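Local coordinates for protein glucosamine-6-phosphate deaminase (Thermotoga maritima, PDB 1J5X) that is a SIS-domain protein built from two parallel beta-sheets flanked by helices, at residues T110-N120 against T134-S145. Sequence-based numbering, arbitrary orientation.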
loop_
_atom_site.group_PDB
_atom_site.type_symbol
_atom_site.label_atom_id
_atom_site.label_comp_id
_atom_site.label_asym_id
_atom_site.label_seq_id
_atom_site.Cartn_x
_atom_site.Cartn_y
_atom_site.Cartn_z
ATOM N N THR A 110 -13.023 4.814 6.215
ATOM C CA THR A 110 -14.133 5.297 7.092
ATOM C C THR A 110 -15.485 5.007 6.456
ATOM O O THR A 110 -16.543 4.996 7.118
ATOM C CB THR A 110 -14.063 6.845 7.377
ATOM O OG1 THR A 110 -14.269 7.553 6.153
ATOM C CG2 THR A 110 -12.725 7.243 8.027
ATOM N N GLY A 111 -15.464 4.751 5.141
ATOM C CA GLY A 111 -16.689 4.446 4.400
ATOM C C GLY A 111 -17.552 5.677 4.075
ATOM O O GLY A 111 -18.622 5.555 3.524
ATOM N N ASN A 112 -17.055 6.860 4.382
ATOM C CA ASN A 112 -17.869 8.046 4.145
ATOM C C ASN A 112 -17.197 9.074 3.208
ATOM O O ASN A 112 -17.704 10.192 3.017
ATOM C CB ASN A 112 -18.249 8.677 5.512
ATOM C CG ASN A 112 -19.287 7.842 6.263
ATOM O OD1 ASN A 112 -20.247 7.282 5.549
ATOM N ND2 ASN A 112 -19.236 7.749 7.519
ATOM N N THR A 113 -16.092 8.661 2.583
ATOM C CA THR A 113 -15.341 9.524 1.644
ATOM C C THR A 113 -16.267 9.940 0.500
ATOM O O THR A 113 -16.756 9.108 -0.263
ATOM C CB THR A 113 -14.101 8.763 1.109
ATOM O OG1 THR A 113 -13.368 8.272 2.235
ATOM C CG2 THR A 113 -13.201 9.684 0.301
ATOM N N THR A 114 -16.529 11.245 0.417
ATOM C CA THR A 114 -17.479 11.739 -0.576
ATOM C C THR A 114 -17.229 11.278 -2.008
ATOM O O THR A 114 -18.153 10.831 -2.680
ATOM C CB THR A 114 -17.544 13.253 -0.579
ATOM O OG1 THR A 114 -17.737 13.756 0.771
ATOM C CG2 THR A 114 -18.724 13.669 -1.424
ATOM N N GLU A 115 -15.980 11.385 -2.438
ATOM C CA GLU A 115 -15.632 10.980 -3.804
ATOM C C GLU A 115 -15.923 9.498 -4.065
ATOM O O GLU A 115 -16.320 9.129 -5.158
ATOM C CB GLU A 115 -14.159 11.301 -4.021
ATOM C CG GLU A 115 -13.912 12.783 -4.156
ATOM C CD GLU A 115 -12.453 13.091 -3.925
ATOM O OE1 GLU A 115 -11.646 12.705 -4.821
ATOM O OE2 GLU A 115 -12.078 13.655 -2.866
ATOM N N VAL A 116 -15.758 8.652 -3.041
ATOM C CA VAL A 116 -15.960 7.207 -3.221
ATOM C C VAL A 116 -17.436 6.931 -3.305
ATOM O O VAL A 116 -17.865 6.061 -4.052
ATOM C CB VAL A 116 -15.280 6.413 -2.051
ATOM C CG1 VAL A 116 -15.529 4.876 -2.200
ATOM C CG2 VAL A 116 -13.809 6.686 -2.089
ATOM N N LEU A 117 -18.241 7.672 -2.500
ATOM C CA LEU A 117 -19.677 7.491 -2.561
ATOM C C LEU A 117 -20.230 8.020 -3.900
ATOM O O LEU A 117 -21.169 7.457 -4.499
ATOM C CB LEU A 117 -20.348 8.219 -1.361
ATOM C CG LEU A 117 -20.018 7.429 -0.081
ATOM C CD1 LEU A 117 -20.496 8.323 1.136
ATOM C CD2 LEU A 117 -20.733 6.081 -0.116
ATOM N N LEU A 118 -19.653 9.110 -4.386
ATOM C CA LEU A 118 -20.131 9.605 -5.681
ATOM C C LEU A 118 -19.764 8.591 -6.752
ATOM O O LEU A 118 -20.566 8.311 -7.660
ATOM C CB LEU A 118 -19.488 10.933 -6.035
ATOM C CG LEU A 118 -19.990 12.091 -5.139
ATOM C CD1 LEU A 118 -19.107 13.325 -5.317
ATOM C CD2 LEU A 118 -21.437 12.400 -5.509
ATOM N N ALA A 119 -18.544 8.069 -6.659
ATOM C CA ALA A 119 -18.107 7.056 -7.640
ATOM C C ALA A 119 -19.018 5.835 -7.612
ATOM O O ALA A 119 -19.378 5.274 -8.642
ATOM C CB ALA A 119 -16.596 6.655 -7.349
ATOM N N ASN A 120 -19.380 5.379 -6.402
ATOM C CA ASN A 120 -20.244 4.239 -6.246
ATOM C C ASN A 120 -21.563 4.492 -6.974
ATOM O O ASN A 120 -22.088 3.635 -7.683
ATOM C CB ASN A 120 -20.491 4.014 -4.717
ATOM C CG ASN A 120 -21.391 2.828 -4.450
ATOM O OD1 ASN A 120 -21.089 1.692 -4.875
ATOM N ND2 ASN A 120 -22.509 3.077 -3.696
ATOM N N THR A 134 -14.488 -1.401 3.431
ATOM C CA THR A 134 -14.385 -0.348 4.450
ATOM C C THR A 134 -14.184 -1.045 5.805
ATOM O O THR A 134 -14.374 -2.262 5.904
ATOM C CB THR A 134 -15.752 0.444 4.518
ATOM O OG1 THR A 134 -15.696 1.432 5.561
ATOM C CG2 THR A 134 -16.848 -0.443 4.747
ATOM N N ILE A 135 -13.767 -0.296 6.830
ATOM C CA ILE A 135 -13.658 -0.952 8.141
ATOM C C ILE A 135 -14.835 -0.506 9.017
ATOM O O ILE A 135 -14.931 -0.909 10.167
ATOM C CB ILE A 135 -12.309 -0.639 8.912
ATOM C CG1 ILE A 135 -12.176 0.832 9.296
ATOM C CG2 ILE A 135 -11.137 -1.029 8.040
ATOM C CD1 ILE A 135 -10.891 1.082 10.036
ATOM N N GLU A 136 -15.771 0.252 8.440
ATOM C CA GLU A 136 -16.909 0.791 9.224
ATOM C C GLU A 136 -18.240 0.242 8.760
ATOM O O GLU A 136 -18.742 0.643 7.728
ATOM C CB GLU A 136 -16.906 2.320 9.126
ATOM C CG GLU A 136 -15.768 3.020 9.853
ATOM C CD GLU A 136 -15.815 2.837 11.365
ATOM O OE1 GLU A 136 -16.867 2.426 11.890
ATOM O OE2 GLU A 136 -14.789 3.110 11.994
ATOM N N GLU A 137 -18.825 -0.687 9.535
ATOM C CA GLU A 137 -20.073 -1.338 9.150
ATOM C C GLU A 137 -21.314 -0.477 9.031
ATOM O O GLU A 137 -22.277 -0.863 8.376
ATOM C CB GLU A 137 -20.384 -2.522 10.103
ATOM C CG GLU A 137 -20.832 -2.027 11.517
ATOM C CD GLU A 137 -21.073 -3.147 12.526
ATOM O OE1 GLU A 137 -20.866 -4.337 12.155
ATOM O OE2 GLU A 137 -21.467 -2.829 13.686
ATOM N N GLU A 138 -21.306 0.697 9.657
ATOM C CA GLU A 138 -22.465 1.568 9.605
ATOM C C GLU A 138 -22.259 2.713 8.609
ATOM O O GLU A 138 -23.095 3.627 8.526
ATOM C CB GLU A 138 -22.735 2.168 11.016
ATOM C CG GLU A 138 -23.014 1.076 11.999
ATOM C CD GLU A 138 -23.403 1.592 13.382
ATOM O OE1 GLU A 138 -22.954 2.723 13.749
ATOM O OE2 GLU A 138 -24.107 0.817 14.067
ATOM N N SER A 139 -21.155 2.664 7.850
ATOM C CA SER A 139 -20.860 3.762 6.924
ATOM C C SER A 139 -21.736 3.719 5.685
ATOM O O SER A 139 -22.378 2.733 5.375
ATOM C CB SER A 139 -19.378 3.742 6.479
ATOM O OG SER A 139 -19.161 2.567 5.701
ATOM N N ARG A 140 -21.791 4.860 5.015
ATOM C CA ARG A 140 -22.575 4.957 3.799
ATOM C C ARG A 140 -22.048 3.912 2.759
ATOM O O ARG A 140 -22.837 3.315 2.056
ATOM C CB ARG A 140 -22.461 6.366 3.216
ATOM C CG ARG A 140 -23.286 7.406 4.032
ATOM C CD ARG A 140 -23.365 8.720 3.306
ATOM N NE ARG A 140 -23.736 8.469 1.914
ATOM C CZ ARG A 140 -23.781 9.406 0.969
ATOM N NH1 ARG A 140 -23.485 10.664 1.274
ATOM N NH2 ARG A 140 -24.094 9.074 -0.290
ATOM N N LEU A 141 -20.730 3.730 2.663
ATOM C CA LEU A 141 -20.255 2.701 1.673
ATOM C C LEU A 141 -20.761 1.294 2.043
ATOM O O LEU A 141 -21.144 0.483 1.176
ATOM C CB LEU A 141 -18.712 2.744 1.582
ATOM C CG LEU A 141 -18.128 1.844 0.431
ATOM C CD1 LEU A 141 -18.694 2.336 -0.869
ATOM C CD2 LEU A 141 -16.593 1.888 0.391
ATOM N N ALA A 142 -20.798 0.987 3.345
ATOM C CA ALA A 142 -21.290 -0.316 3.767
ATOM C C ALA A 142 -22.756 -0.458 3.400
ATOM O O ALA A 142 -23.222 -1.534 2.998
ATOM C CB ALA A 142 -21.106 -0.525 5.323
ATOM N N LYS A 143 -23.477 0.650 3.495
ATOM C CA LYS A 143 -24.905 0.612 3.223
ATOM C C LYS A 143 -25.307 0.864 1.771
ATOM O O LYS A 143 -26.378 0.415 1.377
ATOM C CB LYS A 143 -25.619 1.643 4.137
ATOM C CG LYS A 143 -25.612 1.260 5.600
ATOM C CD LYS A 143 -25.918 2.481 6.533
ATOM C CE LYS A 143 -26.294 1.991 7.977
ATOM N NZ LYS A 143 -26.329 3.145 8.959
ATOM N N GLU A 144 -24.439 1.518 0.974
ATOM C CA GLU A 144 -24.777 1.873 -0.431
ATOM C C GLU A 144 -24.122 1.048 -1.540
ATOM O O GLU A 144 -24.531 1.141 -2.707
ATOM C CB GLU A 144 -24.478 3.350 -0.637
ATOM C CG GLU A 144 -25.526 4.252 0.091
ATOM C CD GLU A 144 -25.053 5.687 0.283
ATOM O OE1 GLU A 144 -24.454 6.250 -0.656
ATOM O OE2 GLU A 144 -25.283 6.283 1.392
ATOM N N SER A 145 -23.127 0.253 -1.176
ATOM C CA SER A 145 -22.472 -0.569 -2.187
ATOM C C SER A 145 -23.364 -1.790 -2.379
ATOM O O SER A 145 -24.177 -2.127 -1.497
ATOM C CB SER A 145 -21.081 -0.982 -1.708
ATOM O OG SER A 145 -21.119 -1.749 -0.488
HETATM O O HOH W 1 -23.153 5.763 -2.910
#
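In the SIS domain, a parallel sheet flanked by helices, Gly111 and Asn112 meet the start of helix 140-144 where the loops after neighbouring strands 102-107 and 128-134 run side by side. Residues 114-120, the first part of helix 114-125, and the short helix 140-144 are nearly parallel (10°) with axes 10.4 Å apart. Gly111 O accepts from Leu141 N at 2.9 Å. Asparagine suits position 112 because its amide oxygen reaches a helix N-H: OD1 takes that of Arg140 at 2.9 Å, the donor tilted somewhat from the amide plane, so the loop supplies acceptors to two amides of the first turn. Glycine suits position 111 because its phi is positive and a CB would point at the facing segment, running into Ser139 OG and Thr134 OG1. Ser139 is the N-cap: its hydroxyl can both accept, from Ala142 N, and donate, to Glu136 O.

Farther along, the branched Leu117 lies between the helices and gives a methyl to each of two neighbours. Its CD1 sits over one face of the Arg140 guanidinium, offset toward the rim and 3.3 Å from NE, while CD2 faces the backbone N of Leu141. Arg140, bent at chi3 (48°), lies across this leucine and grips Glu144, four residues on, side-on in a salt bridge, NE to OE2 and NH2 to OE1, that holds the guanidinium in place. Deeper in, Val116 CG1 packs on Leu141 CD2.

Asn120 suits the far end by carrying both acceptor and donor: OD1 is hydrogen-bonded to Thr130 OG1, while ND2 serves Glu144 and a water. That water also donates to Leu117 O and Glu144 OE1. With CG anti to the backbone N (chi1 -180°), the amide reaches the end of helix 140-144, where ND2 donates to Glu144 O at 3.0 Å from above the carbonyl plane.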